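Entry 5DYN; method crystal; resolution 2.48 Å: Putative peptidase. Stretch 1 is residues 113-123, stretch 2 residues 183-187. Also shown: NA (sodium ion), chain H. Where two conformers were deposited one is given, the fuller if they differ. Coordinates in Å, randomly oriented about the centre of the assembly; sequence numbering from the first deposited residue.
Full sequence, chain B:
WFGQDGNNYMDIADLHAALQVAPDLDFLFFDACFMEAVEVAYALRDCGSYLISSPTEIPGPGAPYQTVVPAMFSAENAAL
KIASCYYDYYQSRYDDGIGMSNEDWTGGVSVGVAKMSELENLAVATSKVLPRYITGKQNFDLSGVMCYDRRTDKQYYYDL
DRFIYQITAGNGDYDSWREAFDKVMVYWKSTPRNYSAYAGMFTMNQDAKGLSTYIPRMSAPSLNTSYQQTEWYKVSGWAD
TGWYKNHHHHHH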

# COMPACT_ATOMS: atom_id res chain seq x y z
N VAL B 113 8.31 0.15 -4.32
CA VAL B 113 7.44 0.01 -5.49
C VAL B 113 7.60 -1.37 -6.10
O VAL B 113 8.71 -1.81 -6.41
CB VAL B 113 7.73 1.08 -6.55
CG1 VAL B 113 6.75 0.95 -7.70
CG2 VAL B 113 7.65 2.46 -5.95
N ALA B 114 6.48 -2.06 -6.29
CA ALA B 114 6.50 -3.41 -6.82
C ALA B 114 5.89 -3.47 -8.22
O ALA B 114 4.84 -2.90 -8.47
CB ALA B 114 5.75 -4.36 -5.89
N LYS B 115 6.58 -4.16 -9.13
CA LYS B 115 6.07 -4.38 -10.48
C LYS B 115 5.06 -5.53 -10.47
O LYS B 115 5.43 -6.69 -10.29
CB LYS B 115 7.22 -4.66 -11.45
CG LYS B 115 6.82 -4.64 -12.92
CD LYS B 115 8.04 -4.68 -13.83
CE LYS B 115 7.65 -4.48 -15.29
NZ LYS B 115 8.83 -4.33 -16.18
N MET B 116 3.79 -5.20 -10.67
CA MET B 116 2.70 -6.17 -10.55
C MET B 116 2.79 -7.31 -11.56
O MET B 116 2.41 -8.44 -11.26
CB MET B 116 1.35 -5.46 -10.72
CG MET B 116 1.05 -4.43 -9.65
SD MET B 116 0.55 -5.18 -8.09
CE MET B 116 -0.72 -4.03 -7.57
N SER B 117 3.28 -7.02 -12.76
CA SER B 117 3.29 -8.00 -13.84
C SER B 117 4.23 -9.16 -13.55
O SER B 117 4.13 -10.22 -14.16
CB SER B 117 3.68 -7.33 -15.16
OG SER B 117 4.97 -6.75 -15.09
N GLU B 118 5.15 -8.96 -12.60
CA GLU B 118 6.13 -9.98 -12.25
C GLU B 118 5.69 -10.85 -11.08
O GLU B 118 6.41 -11.76 -10.66
CB GLU B 118 7.47 -9.32 -11.94
CG GLU B 118 8.15 -8.65 -13.13
CD GLU B 118 8.81 -9.64 -14.08
OE1 GLU B 118 8.63 -10.87 -13.90
OE2 GLU B 118 9.52 -9.19 -15.00
N LEU B 119 4.50 -10.58 -10.55
CA LEU B 119 4.01 -11.28 -9.36
C LEU B 119 3.68 -12.75 -9.64
O LEU B 119 3.83 -13.61 -8.76
CB LEU B 119 2.78 -10.58 -8.80
CG LEU B 119 3.05 -9.68 -7.59
CD1 LEU B 119 3.47 -10.52 -6.39
CD2 LEU B 119 4.11 -8.64 -7.92
N GLU B 120 3.24 -13.05 -10.86
CA GLU B 120 2.95 -14.43 -11.23
C GLU B 120 4.24 -15.23 -11.35
O GLU B 120 4.30 -16.38 -10.91
CB GLU B 120 2.15 -14.48 -12.52
CG GLU B 120 0.76 -13.89 -12.37
CD GLU B 120 -0.15 -14.21 -13.54
OE1 GLU B 120 0.36 -14.69 -14.58
OE2 GLU B 120 -1.37 -13.97 -13.42
N ASN B 121 5.28 -14.63 -11.94
CA ASN B 121 6.59 -15.27 -12.02
C ASN B 121 7.15 -15.54 -10.63
O ASN B 121 7.81 -16.56 -10.39
CB ASN B 121 7.57 -14.41 -12.81
CG ASN B 121 7.20 -14.28 -14.28
OD1 ASN B 121 6.39 -15.06 -14.80
ND2 ASN B 121 7.79 -13.31 -14.96
N LEU B 122 6.90 -14.61 -9.71
CA LEU B 122 7.37 -14.74 -8.34
C LEU B 122 6.69 -15.89 -7.62
O LEU B 122 7.33 -16.65 -6.88
CB LEU B 122 7.15 -13.43 -7.57
CG LEU B 122 7.76 -13.36 -6.17
CD1 LEU B 122 9.26 -13.62 -6.23
CD2 LEU B 122 7.46 -12.02 -5.52
N ALA B 123 5.38 -16.03 -7.83
CA ALA B 123 4.62 -17.13 -7.26
C ALA B 123 5.14 -18.48 -7.75
O ALA B 123 5.21 -19.44 -6.98
CB ALA B 123 3.14 -16.98 -7.59
NA NA H . 9.70 -12.21 -11.53
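Stretch 2 183-187: KVMVY

Stretch 2 runs antiparallel to stretch 1 along its opening strand, residues 113-115, and then its first residues lie beside the turn and helix that follow. The CA atoms of V113 and Y187, A114 and M185, and K115 and V184 lie nearest each other, so numbering rises along one stretch as it falls along the other.

V113 is held at both its backbone polar atoms. Its N donates to Y187 O at 2.9 Å (159° at the hydrogen), while its O accepts from V186 N at 2.9 Å and, weakly, from Y187 N at 3.5 Å. Two successive amides converging on one carbonyl mark a beta bulge: the register shifts by one residue between V113 and A114, and stretch 2 turns a corner at V186. The V113 side chain (chi1 t) shares a sheet face with Y187, with V113 CG2 3.7 Å from Y187 CB, and its CG1 lies 3.7 Å from V186 CG2.

A114 pairs with M185 at a non-hydrogen-bonded position, CA to CA 4.6 Å. The M185 side chain, m at all three chi angles, places SD 3.8 Å from A114 CB. A114 CA also makes a CA-H...O contact with V184 O at 3.3 Å.

That same carbonyl takes the most nearly linear of the cross-stretch hydrogen bonds, from K115 N to V184 O at 2.7 Å and 169°.

Past the strand, E118 points its CA-to-CB bond toward stretch 2, and its CG comes within 3.2 Å of K183 O. The oxygen of water 1 (O) lies 3.2 Å from E118 OE2 and 3.1 Å from K183 O, and donates to both, while E118 OE1 binds the sodium ion (NA) at 2.9 Å.

Helical L119 and L122 add apolar contacts to buried V184: L119 CD2 is 4.0 Å from V184 CG1, and L122 CD2 is 3.9 Å from V184 CG2.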

# COMPACT_ATOMS: atom_id res chain seq x y z
N LYS B 183 13.09 -8.78 -10.16
CA LYS B 183 12.25 -8.16 -11.18
C LYS B 183 10.99 -7.53 -10.59
O LYS B 183 10.20 -6.93 -11.31
CB LYS B 183 11.87 -9.21 -12.23
CG LYS B 183 13.05 -9.76 -13.02
CD LYS B 183 12.69 -11.10 -13.64
CE LYS B 183 13.40 -11.30 -14.97
NZ LYS B 183 12.77 -12.39 -15.76
N VAL B 184 10.79 -7.68 -9.28
CA VAL B 184 9.56 -7.21 -8.65
C VAL B 184 9.74 -5.85 -8.00
O VAL B 184 9.03 -4.89 -8.35
CB VAL B 184 9.07 -8.21 -7.59
CG1 VAL B 184 7.81 -7.69 -6.91
CG2 VAL B 184 8.80 -9.57 -8.22
N MET B 185 10.66 -5.75 -7.06
CA MET B 185 10.90 -4.48 -6.37
C MET B 185 11.78 -3.56 -7.22
O MET B 185 12.99 -3.76 -7.32
CB MET B 185 11.54 -4.71 -5.00
CG MET B 185 10.68 -5.56 -4.09
SD MET B 185 8.97 -4.98 -4.02
CE MET B 185 9.18 -3.40 -3.21
N VAL B 186 11.16 -2.56 -7.82
CA VAL B 186 11.87 -1.62 -8.67
C VAL B 186 12.34 -0.40 -7.88
O VAL B 186 13.17 0.38 -8.35
CB VAL B 186 11.00 -1.16 -9.85
CG1 VAL B 186 10.67 -2.34 -10.75
CG2 VAL B 186 9.72 -0.50 -9.34
N TYR B 187 11.80 -0.24 -6.67
CA TYR B 187 12.21 0.84 -5.79
C TYR B 187 12.11 0.40 -4.33
O TYR B 187 11.12 -0.21 -3.93
CB TYR B 187 11.36 2.09 -6.01
CG TYR B 187 11.78 3.29 -5.18
CD1 TYR B 187 11.34 3.44 -3.87
CD2 TYR B 187 12.60 4.27 -5.71
CE1 TYR B 187 11.72 4.53 -3.11
CE2 TYR B 187 12.99 5.37 -4.96
CZ TYR B 187 12.54 5.50 -3.66
OH TYR B 187 12.92 6.58 -2.90
O HOH W 1 10.88 -6.33 -14.30